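Long-range contacts in class D beta-lactamase (Fusobacterium nucleatum subsp. polymorphum, PDB 4IED), which probably hydrolyses the amide bond of beta-lactam antibiotics, giving substituted beta-amino acids and so conferring resistance: residues Asn13-Met18 with Lys40-Asn45; Asn63-Leu68 with Glu177-Ile182; Lys74-Met79 with Asn98-Ile103. One frame throughout, in Å; residues are numbered along the deposited sequence. Where two conformers were deposited one is given.

Contact 1. Residues Asn13-Met18 with Lys40-Asn45; sequences NENQFM and KIDYYN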
loop_
_atom_site.group_PDB
_atom_site.type_symbol
_atom_site.label_atom_id
_atom_site.label_comp_id
_atom_site.label_asym_id
_atom_site.label_seq_id
_atom_site.Cartn_x
_atom_site.Cartn_y
_atom_site.Cartn_z
ATOM N N ASN A 13 -8.018 -7.979 -22.717
ATOM C CA ASN A 13 -7.775 -9.404 -22.470
ATOM C C ASN A 13 -7.227 -9.592 -21.055
ATOM O O ASN A 13 -6.159 -9.025 -20.714
ATOM C CB ASN A 13 -6.710 -9.892 -23.449
ATOM C CG ASN A 13 -7.080 -11.199 -24.094
ATOM O OD1 ASN A 13 -6.438 -12.223 -23.861
ATOM N ND2 ASN A 13 -8.116 -11.168 -24.932
ATOM N N GLU A 14 -7.894 -10.390 -20.219
ATOM C CA GLU A 14 -7.290 -10.718 -18.958
ATOM C C GLU A 14 -5.948 -11.438 -19.189
ATOM O O GLU A 14 -5.861 -12.240 -20.097
ATOM C CB GLU A 14 -8.192 -11.646 -18.159
ATOM C CG GLU A 14 -9.348 -10.928 -17.514
ATOM C CD GLU A 14 -10.190 -11.801 -16.568
ATOM O OE1 GLU A 14 -10.297 -13.082 -16.741
ATOM O OE2 GLU A 14 -10.802 -11.168 -15.683
ATOM N N ASN A 15 -4.957 -11.203 -18.352
ATOM C CA ASN A 15 -3.756 -12.023 -18.320
ATOM C C ASN A 15 -4.173 -13.458 -17.936
ATOM O O ASN A 15 -4.811 -13.713 -16.910
ATOM C CB ASN A 15 -2.742 -11.425 -17.323
ATOM C CG ASN A 15 -1.467 -12.243 -17.241
ATOM O OD1 ASN A 15 -1.466 -13.296 -16.616
ATOM N ND2 ASN A 15 -0.391 -11.802 -17.930
ATOM N N GLN A 16 -3.827 -14.373 -18.775
ATOM C CA GLN A 16 -4.277 -15.740 -18.618
ATOM C C GLN A 16 -3.608 -16.435 -17.464
ATOM O O GLN A 16 -4.225 -17.260 -16.844
ATOM C CB GLN A 16 -4.106 -16.468 -19.977
ATOM C CG GLN A 16 -5.125 -16.015 -21.033
ATOM C CD GLN A 16 -6.607 -16.047 -20.526
ATOM O OE1 GLN A 16 -7.238 -17.138 -20.328
ATOM N NE2 GLN A 16 -7.166 -14.843 -20.308
ATOM N N PHE A 17 -2.339 -16.142 -17.189
ATOM C CA PHE A 17 -1.711 -16.717 -16.019
ATOM C C PHE A 17 -2.339 -16.201 -14.711
ATOM O O PHE A 17 -2.652 -16.968 -13.788
ATOM C CB PHE A 17 -0.196 -16.443 -16.022
ATOM C CG PHE A 17 0.524 -17.237 -14.987
ATOM C CD1 PHE A 17 0.506 -18.623 -15.071
ATOM C CD2 PHE A 17 1.063 -16.658 -13.902
ATOM C CE1 PHE A 17 1.083 -19.367 -14.113
ATOM C CE2 PHE A 17 1.690 -17.414 -12.958
ATOM C CZ PHE A 17 1.615 -18.764 -13.027
ATOM N N MET A 18 -2.620 -14.926 -14.657
ATOM C CA MET A 18 -3.316 -14.452 -13.452
ATOM C C MET A 18 -4.673 -15.172 -13.284
ATOM O O MET A 18 -5.083 -15.542 -12.180
ATOM C CB MET A 18 -3.562 -12.963 -13.535
ATOM C CG MET A 18 -2.335 -12.111 -13.529
ATOM S SD MET A 18 -2.761 -10.376 -13.580
ATOM C CE MET A 18 -1.137 -9.657 -13.464
ATOM N N LYS A 40 2.169 -0.787 -20.439
ATOM C CA LYS A 40 0.979 -1.612 -20.617
ATOM C C LYS A 40 0.615 -2.255 -19.292
ATOM O O LYS A 40 1.415 -2.386 -18.360
ATOM C CB LYS A 40 1.216 -2.672 -21.631
ATOM C CG LYS A 40 2.257 -3.659 -21.129
ATOM C CD LYS A 40 2.531 -4.772 -22.130
ATOM C CE LYS A 40 1.736 -4.577 -23.431
ATOM N NZ LYS A 40 1.554 -5.748 -24.360
ATOM N N ILE A 41 -0.649 -2.645 -19.213
ATOM C CA ILE A 41 -1.199 -3.262 -18.061
ATOM C C ILE A 41 -1.532 -4.700 -18.283
ATOM O O ILE A 41 -2.002 -5.081 -19.400
ATOM C CB ILE A 41 -2.533 -2.543 -17.699
ATOM C CG1 ILE A 41 -2.242 -1.171 -17.106
ATOM C CG2 ILE A 41 -3.358 -3.321 -16.717
ATOM C CD1 ILE A 41 -3.448 -0.269 -17.089
ATOM N N ASP A 42 -1.318 -5.529 -17.271
ATOM C CA ASP A 42 -1.769 -6.900 -17.251
ATOM C C ASP A 42 -2.715 -7.020 -16.089
ATOM O O ASP A 42 -2.390 -6.542 -14.996
ATOM C CB ASP A 42 -0.592 -7.897 -17.133
ATOM C CG ASP A 42 0.114 -8.100 -18.476
ATOM O OD1 ASP A 42 1.021 -7.297 -18.783
ATOM O OD2 ASP A 42 -0.311 -9.056 -19.209
ATOM N N TYR A 43 -3.864 -7.656 -16.284
ATOM C CA TYR A 43 -4.843 -7.636 -15.198
ATOM C C TYR A 43 -5.685 -8.926 -15.134
ATOM O O TYR A 43 -5.777 -9.642 -16.112
ATOM C CB TYR A 43 -5.765 -6.423 -15.291
ATOM C CG TYR A 43 -6.702 -6.510 -16.495
ATOM C CD1 TYR A 43 -7.855 -7.269 -16.428
ATOM C CD2 TYR A 43 -6.370 -5.963 -17.692
ATOM C CE1 TYR A 43 -8.730 -7.384 -17.511
ATOM C CE2 TYR A 43 -7.197 -6.087 -18.772
ATOM C CZ TYR A 43 -8.344 -6.854 -18.689
ATOM O OH TYR A 43 -9.190 -6.988 -19.807
ATOM N N TYR A 44 -6.347 -9.099 -13.987
ATOM C CA TYR A 44 -7.411 -10.093 -13.749
ATOM C C TYR A 44 -8.549 -9.308 -13.103
ATOM O O TYR A 44 -8.316 -8.586 -12.137
ATOM C CB TYR A 44 -6.924 -11.178 -12.843
ATOM C CG TYR A 44 -8.042 -12.142 -12.506
ATOM C CD1 TYR A 44 -8.547 -13.012 -13.455
ATOM C CD2 TYR A 44 -8.699 -12.075 -11.288
ATOM C CE1 TYR A 44 -9.579 -13.895 -13.116
ATOM C CE2 TYR A 44 -9.717 -12.926 -10.961
ATOM C CZ TYR A 44 -10.134 -13.838 -11.869
ATOM O OH TYR A 44 -11.161 -14.724 -11.588
ATOM N N ASN A 45 -9.750 -9.475 -13.653
ATOM C CA ASN A 45 -10.992 -8.860 -13.165
ATOM C C ASN A 45 -10.996 -7.358 -13.317
ATOM O O ASN A 45 -10.813 -6.647 -12.358
ATOM C CB ASN A 45 -11.252 -9.312 -11.752
ATOM C CG ASN A 45 -12.666 -9.073 -11.316
ATOM O OD1 ASN A 45 -13.414 -8.296 -11.972
ATOM N ND2 ASN A 45 -13.062 -9.672 -10.232
HETATM O O HOH W 1 -4.357 -8.162 -19.202
#
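One face of the Tyr43 ring is met by Glu14, whose CA stands 4.3 Å from the ring centroid and 27° off the normal, a CH-pi contact, while Glu14 CG touches Tyr43 CE1 at 3.6 Å. Tyr43 CG sits between its own backbone N and carbonyl carbon (chi1 69°), the crowded position, and the ring still comes back to meet Asn13 and Glu14 although its CB points away from them. The Glu14 side chain crosses that of Tyr43 at about a right angle and that of Tyr44 obliquely, OE2 lying 3.7 Å from Tyr44 CD1. OE2 also accepts from Asn45 N at 2.8 Å, met from above the carboxylate plane. Glutamate suits this place because its extended chain can cross the Tyr43 ring and still bring a charged oxygen to a backbone N-H.

The amide of Asn15 is used at both ends. ND2 donates to Asp42 OD2 (3.0 Å, nearly straight at 171°), the acceptor lying in the amide plane but the donor above the carboxylate. OD1 takes Met18 N at 2.8 Å, an N-cap bond that closes the first turn of helix 16-25. Asn15 N meanwhile bonds to Tyr43 O at 2.9 Å, and a water accepts from Tyr43 N. The extended, unbranched Met18 side chain meets the strand backbone, SD 3.6 Å from Tyr43 C and CE near Asp42 O.

Strand 40-44 is the outermost strand at this end of the antiparallel sheet, paired on its inner side with strand 29-35. The start of helix 16-25 is thus fastened to a sheet edge. Tyr246 of helix 238-249 touches Asn15, Met18 and Asp42, and Phe22 stacks on Tyr44. Asn45 is the N-cap of helix 46-49, its OD1 accepting from Arg48 N and its ND2 donating to Gly29 O.

Contact 2. Residues Asn63-Leu68 with Glu177-Ile182; sequences NTLIGL and EQVKDI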
loop_
_atom_site.group_PDB
_atom_site.type_symbol
_atom_site.label_atom_id
_atom_site.label_comp_id
_atom_site.label_asym_id
_atom_site.label_seq_id
_atom_site.Cartn_x
_atom_site.Cartn_y
_atom_site.Cartn_z
ATOM N N ASN A 63 0.271 8.187 3.817
ATOM C CA ASN A 63 0.253 8.886 5.057
ATOM C C ASN A 63 1.715 9.310 5.403
ATOM O O ASN A 63 1.939 10.488 5.803
ATOM C CB ASN A 63 -0.417 7.987 6.127
ATOM C CG ASN A 63 -0.881 8.740 7.362
ATOM O OD1 ASN A 63 -0.752 9.935 7.527
ATOM N ND2 ASN A 63 -1.482 7.982 8.323
ATOM N N THR A 64 2.662 8.401 5.233
ATOM C CA THR A 64 4.065 8.760 5.526
ATOM C C THR A 64 4.538 9.930 4.635
ATOM O O THR A 64 5.121 10.904 5.138
ATOM C CB THR A 64 5.008 7.600 5.200
ATOM O OG1 THR A 64 4.582 6.393 5.934
ATOM C CG2 THR A 64 6.446 7.930 5.606
ATOM N N LEU A 65 4.165 9.880 3.332
ATOM C CA LEU A 65 4.631 10.948 2.402
ATOM C C LEU A 65 4.066 12.273 2.784
ATOM O O LEU A 65 4.773 13.289 2.837
ATOM C CB LEU A 65 4.235 10.547 1.013
ATOM C CG LEU A 65 4.666 11.403 -0.109
ATOM C CD1 LEU A 65 6.192 11.580 -0.229
ATOM C CD2 LEU A 65 4.080 11.028 -1.438
ATOM N N ILE A 66 2.774 12.335 3.125
ATOM C CA ILE A 66 2.183 13.575 3.542
ATOM C C ILE A 66 2.750 14.063 4.857
ATOM O O ILE A 66 2.978 15.266 5.074
ATOM C CB ILE A 66 0.653 13.431 3.684
ATOM C CG1 ILE A 66 0.033 13.095 2.305
ATOM C CG2 ILE A 66 0.004 14.635 4.247
ATOM C CD1 ILE A 66 -1.381 12.516 2.364
ATOM N N GLY A 67 3.037 13.182 5.800
ATOM C CA GLY A 67 3.692 13.587 7.037
ATOM C C GLY A 67 5.065 14.190 6.866
ATOM O O GLY A 67 5.376 15.169 7.490
ATOM N N LEU A 68 5.864 13.532 6.007
ATOM C CA LEU A 68 7.168 14.127 5.685
ATOM C C LEU A 68 7.029 15.460 5.029
ATOM O O LEU A 68 7.790 16.385 5.387
ATOM C CB LEU A 68 7.952 13.186 4.769
ATOM C CG LEU A 68 8.377 11.827 5.395
ATOM C CD1 LEU A 68 8.822 10.926 4.252
ATOM C CD2 LEU A 68 9.433 12.047 6.497
ATOM N N GLU A 177 11.956 9.589 -1.761
ATOM C CA GLU A 177 13.083 8.616 -1.585
ATOM C C GLU A 177 12.938 7.817 -0.247
ATOM O O GLU A 177 13.188 6.637 -0.178
ATOM C CB GLU A 177 14.458 9.322 -1.645
ATOM C CG GLU A 177 15.616 8.386 -1.952
ATOM C CD GLU A 177 15.380 7.716 -3.368
ATOM O OE1 GLU A 177 14.823 8.371 -4.317
ATOM O OE2 GLU A 177 15.899 6.641 -3.530
ATOM N N GLN A 178 12.605 8.540 0.808
ATOM C CA GLN A 178 12.405 7.965 2.102
ATOM C C GLN A 178 11.303 6.951 2.092
ATOM O O GLN A 178 11.438 5.822 2.622
ATOM C CB GLN A 178 12.147 9.022 3.137
ATOM C CG GLN A 178 13.344 9.785 3.595
ATOM C CD GLN A 178 12.931 10.832 4.534
ATOM O OE1 GLN A 178 12.588 10.612 5.692
ATOM N NE2 GLN A 178 12.844 12.029 4.018
ATOM N N VAL A 179 10.216 7.277 1.391
ATOM C CA VAL A 179 9.126 6.321 1.349
ATOM C C VAL A 179 9.506 5.068 0.535
ATOM O O VAL A 179 9.143 3.925 0.874
ATOM C CB VAL A 179 7.823 7.004 0.803
ATOM C CG1 VAL A 179 6.705 5.936 0.611
ATOM C CG2 VAL A 179 7.365 8.077 1.779
ATOM N N LYS A 180 10.269 5.246 -0.531
ATOM C CA LYS A 180 10.821 4.100 -1.229
ATOM C C LYS A 180 11.724 3.291 -0.307
ATOM O O LYS A 180 11.592 2.049 -0.265
ATOM C CB LYS A 180 11.673 4.572 -2.428
ATOM C CG LYS A 180 10.858 5.331 -3.510
ATOM C CD LYS A 180 11.762 5.639 -4.718
ATOM C CE LYS A 180 12.040 4.351 -5.511
ATOM N NZ LYS A 180 12.932 4.604 -6.679
ATOM N N ASP A 181 12.597 3.922 0.451
ATOM C CA ASP A 181 13.533 3.174 1.247
ATOM C C ASP A 181 12.832 2.332 2.334
ATOM O O ASP A 181 13.189 1.192 2.593
ATOM C CB ASP A 181 14.501 4.110 1.886
ATOM C CG ASP A 181 15.756 3.405 2.372
ATOM O OD1 ASP A 181 16.589 2.974 1.515
ATOM O OD2 ASP A 181 15.983 3.326 3.612
ATOM N N ILE A 182 11.838 2.896 3.000
ATOM C CA ILE A 182 11.139 2.175 4.097
ATOM C C ILE A 182 10.268 1.034 3.658
ATOM O O ILE A 182 9.944 0.183 4.490
ATOM C CB ILE A 182 10.331 3.135 4.985
ATOM C CG1 ILE A 182 9.102 3.709 4.285
ATOM C CG2 ILE A 182 11.286 4.242 5.540
ATOM C CD1 ILE A 182 8.311 4.750 5.009
#
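Gln178, Val179 and Ile182 face Thr64, Leu65 and Leu68 where two helices of the helical region of the class D beta-lactamase fold pack together. The short segments run roughly antiparallel, at 144°, with axes 9.8 Å apart at their closest, and no hydrogen bond crosses between them. Helix 62-69 starts two residues after the carboxylated lysine at position 60.

Gln178 comes first. Its chain, extended beyond CG, passes at a slant over the end of Leu68, and OE1 lies 3.6 Å from Leu68 CD2. That contact is only packing: OE1 accepts a hydrogen bond from Val76 N, and NE2 donates to Glu174 O, one turn earlier in the same helix. A glutamine fits here because its CB and amide end can lie against Leu68 while its amide oxygen serves the loop and its nitrogen its own helix.

Val179 is the central piece. Its CG2, anti to the carbonyl carbon, is the branch that meets the other helix: 3.9 Å from Thr64 CG2, 4.0 Å from Leu68 CD1, and 4.1 Å from Leu65 CB. Both branches of a valine leave from CB, so the methyl sits close to the helix it belongs to and can nestle against the backbone opposite, 4.0 Å from Leu65 N. The side chains of Thr64 and Val179 pass in opposite senses.

Ile182, the last residue of helix 173-182, supplies the longer arm. Thr64 offers it a methyl, its hydroxyl being taken up by Tyr111 OH and by the backbone O of the carboxylated lysine. The first torsion of Ile182 sets CG1 between its backbone N and carbonyl carbon (chi1 70°), and the anti second torsion (chi2 -175°) carries CD1 on to a tip-to-tip meeting, 3.7 Å from Thr64 CG2.

Contact 3. Residues Lys74-Met79 with Asn98-Ile103; sequences KNVDEM and NLRYAI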
loop_
_atom_site.group_PDB
_atom_site.type_symbol
_atom_site.label_atom_id
_atom_site.label_comp_id
_atom_site.label_asym_id
_atom_site.label_seq_id
_atom_site.Cartn_x
_atom_site.Cartn_y
_atom_site.Cartn_z
ATOM N N LYS A 74 11.274 14.962 11.109
ATOM C CA LYS A 74 12.391 15.390 10.297
ATOM C C LYS A 74 12.662 14.400 9.151
ATOM O O LYS A 74 12.950 14.816 8.016
ATOM C CB LYS A 74 13.624 15.581 11.192
ATOM C CG LYS A 74 14.802 16.052 10.393
ATOM C CD LYS A 74 15.956 16.495 11.253
ATOM C CE LYS A 74 16.338 15.483 12.316
ATOM N NZ LYS A 74 16.879 14.201 11.859
ATOM N N ASN A 75 12.518 13.097 9.453
ATOM C CA ASN A 75 12.716 12.010 8.496
ATOM C C ASN A 75 12.131 10.740 9.119
ATOM O O ASN A 75 11.778 10.776 10.282
ATOM C CB ASN A 75 14.200 11.879 8.053
ATOM C CG ASN A 75 15.115 11.720 9.215
ATOM O OD1 ASN A 75 14.950 10.846 10.075
ATOM N ND2 ASN A 75 16.158 12.667 9.231
ATOM N N VAL A 76 12.142 9.675 8.331
ATOM C CA VAL A 76 11.548 8.391 8.751
ATOM C C VAL A 76 12.371 7.691 9.851
ATOM O O VAL A 76 11.926 6.703 10.423
ATOM C CB VAL A 76 11.377 7.464 7.569
ATOM C CG1 VAL A 76 10.391 8.027 6.546
ATOM C CG2 VAL A 76 12.735 7.212 6.883
ATOM N N ASP A 77 13.572 8.216 10.158
ATOM C CA ASP A 77 14.379 7.644 11.233
ATOM C C ASP A 77 14.282 8.373 12.564
ATOM O O ASP A 77 14.784 7.901 13.554
ATOM C CB ASP A 77 15.865 7.545 10.750
ATOM C CG ASP A 77 15.970 6.558 9.656
ATOM O OD1 ASP A 77 15.989 5.342 9.918
ATOM O OD2 ASP A 77 16.003 6.953 8.446
ATOM N N GLU A 78 13.524 9.459 12.592
ATOM C CA GLU A 78 13.358 10.231 13.840
ATOM C C GLU A 78 12.339 9.602 14.751
ATOM O O GLU A 78 11.205 9.370 14.314
ATOM C CB GLU A 78 12.949 11.632 13.506
ATOM C CG GLU A 78 13.099 12.586 14.699
ATOM C CD GLU A 78 12.720 14.011 14.403
ATOM O OE1 GLU A 78 11.598 14.257 13.970
ATOM O OE2 GLU A 78 13.593 14.908 14.607
ATOM N N MET A 79 12.688 9.451 15.985
ATOM C CA MET A 79 11.709 8.855 16.929
ATOM C C MET A 79 10.463 9.775 16.940
ATOM O O MET A 79 10.567 11.002 16.995
ATOM C CB MET A 79 12.274 8.655 18.315
ATOM C CG MET A 79 13.486 7.717 18.325
ATOM S SD MET A 79 13.242 6.133 17.532
ATOM C CE MET A 79 12.102 5.254 18.499
ATOM N N ASN A 98 10.150 4.991 15.280
ATOM C CA ASN A 98 10.155 5.904 14.171
ATOM C C ASN A 98 9.235 5.420 13.038
ATOM O O ASN A 98 8.735 4.318 13.124
ATOM C CB ASN A 98 11.591 6.251 13.681
ATOM C CG ASN A 98 12.361 5.007 13.249
ATOM O OD1 ASN A 98 11.854 4.030 12.753
ATOM N ND2 ASN A 98 13.647 5.049 13.507
ATOM N N LEU A 99 9.057 6.189 11.984
ATOM C CA LEU A 99 8.101 5.772 10.940
ATOM C C LEU A 99 8.556 4.611 10.130
ATOM O O LEU A 99 7.856 3.814 9.638
ATOM C CB LEU A 99 7.646 6.957 10.070
ATOM C CG LEU A 99 6.801 8.074 10.724
ATOM C CD1 LEU A 99 6.442 9.113 9.672
ATOM C CD2 LEU A 99 5.559 7.551 11.350
ATOM N N ARG A 100 9.901 4.520 9.940
ATOM C CA ARG A 100 10.467 3.361 9.288
ATOM C C ARG A 100 10.061 2.059 9.919
ATOM O O ARG A 100 9.571 1.161 9.234
ATOM C CB ARG A 100 11.997 3.474 9.252
ATOM C CG ARG A 100 12.675 2.282 8.647
ATOM C CD ARG A 100 14.227 2.323 8.800
ATOM N NE ARG A 100 14.846 3.485 8.124
ATOM C CZ ARG A 100 15.027 3.634 6.819
ATOM N NH1 ARG A 100 14.690 2.643 5.955
ATOM N NH2 ARG A 100 15.509 4.828 6.452
ATOM N N TYR A 101 10.200 1.959 11.246
ATOM C CA TYR A 101 9.772 0.764 11.939
ATOM C C TYR A 101 8.294 0.645 11.885
ATOM O O TYR A 101 7.740 -0.462 11.659
ATOM C CB TYR A 101 10.230 0.877 13.379
ATOM C CG TYR A 101 9.775 -0.338 14.194
ATOM C CD1 TYR A 101 10.454 -1.513 14.170
ATOM C CD2 TYR A 101 8.669 -0.243 15.011
ATOM C CE1 TYR A 101 10.009 -2.646 14.870
ATOM C CE2 TYR A 101 8.213 -1.371 15.731
ATOM C CZ TYR A 101 8.897 -2.528 15.633
ATOM O OH TYR A 101 8.571 -3.682 16.313
ATOM N N ALA A 102 7.621 1.762 12.090
ATOM C CA ALA A 102 6.147 1.726 12.170
ATOM C C ALA A 102 5.510 1.157 10.882
ATOM O O ALA A 102 4.576 0.334 10.898
ATOM C CB ALA A 102 5.595 3.047 12.466
ATOM N N ILE A 103 6.026 1.527 9.717
ATOM C CA ILE A 103 5.437 1.010 8.464
ATOM C C ILE A 103 5.731 -0.475 8.283
ATOM O O ILE A 103 4.870 -1.227 7.818
ATOM C CB ILE A 103 5.773 1.865 7.236
ATOM C CG1 ILE A 103 4.848 1.546 6.058
ATOM C CG2 ILE A 103 7.261 1.607 6.802
ATOM C CD1 ILE A 103 4.942 2.522 4.879
HETATM O O HOH W 2 9.995 9.086 11.904
HETATM O O HOH W 3 16.389 4.320 12.443
#
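NE and NH2 of Arg100 each take one oxygen of the Asp77 carboxylate, forming a salt bridge. NE donates to OD1 at 2.8 Å, on its syn side, and NH2 to OD2 at 3.0 Å, onto the syn lone pair and almost straight at 177°. The carboxylate and guanidinium planes are nearly coplanar, 24° apart, as suits a paired, charge-assisted contact. The bend at chi3 (-62°) places NE for it.

Two more bonds flank the pair. Arg100 N donates to Val76 O at 3.0 Å, on a lone pair in the carbonyl plane. Asn98 ND2 reaches Asp77 O at 3.1 Å from above the carbonyl plane, while Asn98 CB packs against Glu78 O, 3.2 Å away.

Asn98 is the N-cap of helix 99-105: its OD1 accepts Tyr101 N at 3.0 Å, nearly along the C=O axis. Asparagine serves both segments, its oxygen holding the helix start and its nitrogen the loop. The loop has its own frame, a type I beta turn from Asn75 to Glu78. Within it Asn75 OD1 accepts from Asp77 N, an Asx turn, which helps set where the Asp77 backbone stands.

Further out, one water joins Asn75 O, Glu78 O and Leu99 N, taking up an N-H at the helix start; another donates to Asp77 OD1. Glu78 OE1 accepts from Lys74 N across the turn. Arg100 has a second acidic partner, for its NH1 pairs with Asp181 of helix 173-182.

Contacts 2 and 3 are neighbours, their centres 9 Å apart, with contact 3 nested in the chain loop that contact 2 closes. Helix 173-182 joins them: Asp181 OD2 lies 2.8 Å from Arg100 NH1, Gln178 OE1 2.8 Å from Val76 N, and Ile182 CG2 3.6 Å from Val76 CG2. Contact 2 is tied to the carboxylated lysine by the Thr64 hydroxyl, but lies away from the annotated magnesium sites. Contact 1, on the opposite side of the chain's centre, touches neither, its nearest atoms being about 18 Å from contact 2 and about 23 Å from contact 3. A bound magnesium ion lies about 4 Å from the side chain of Glu78 in contact 3.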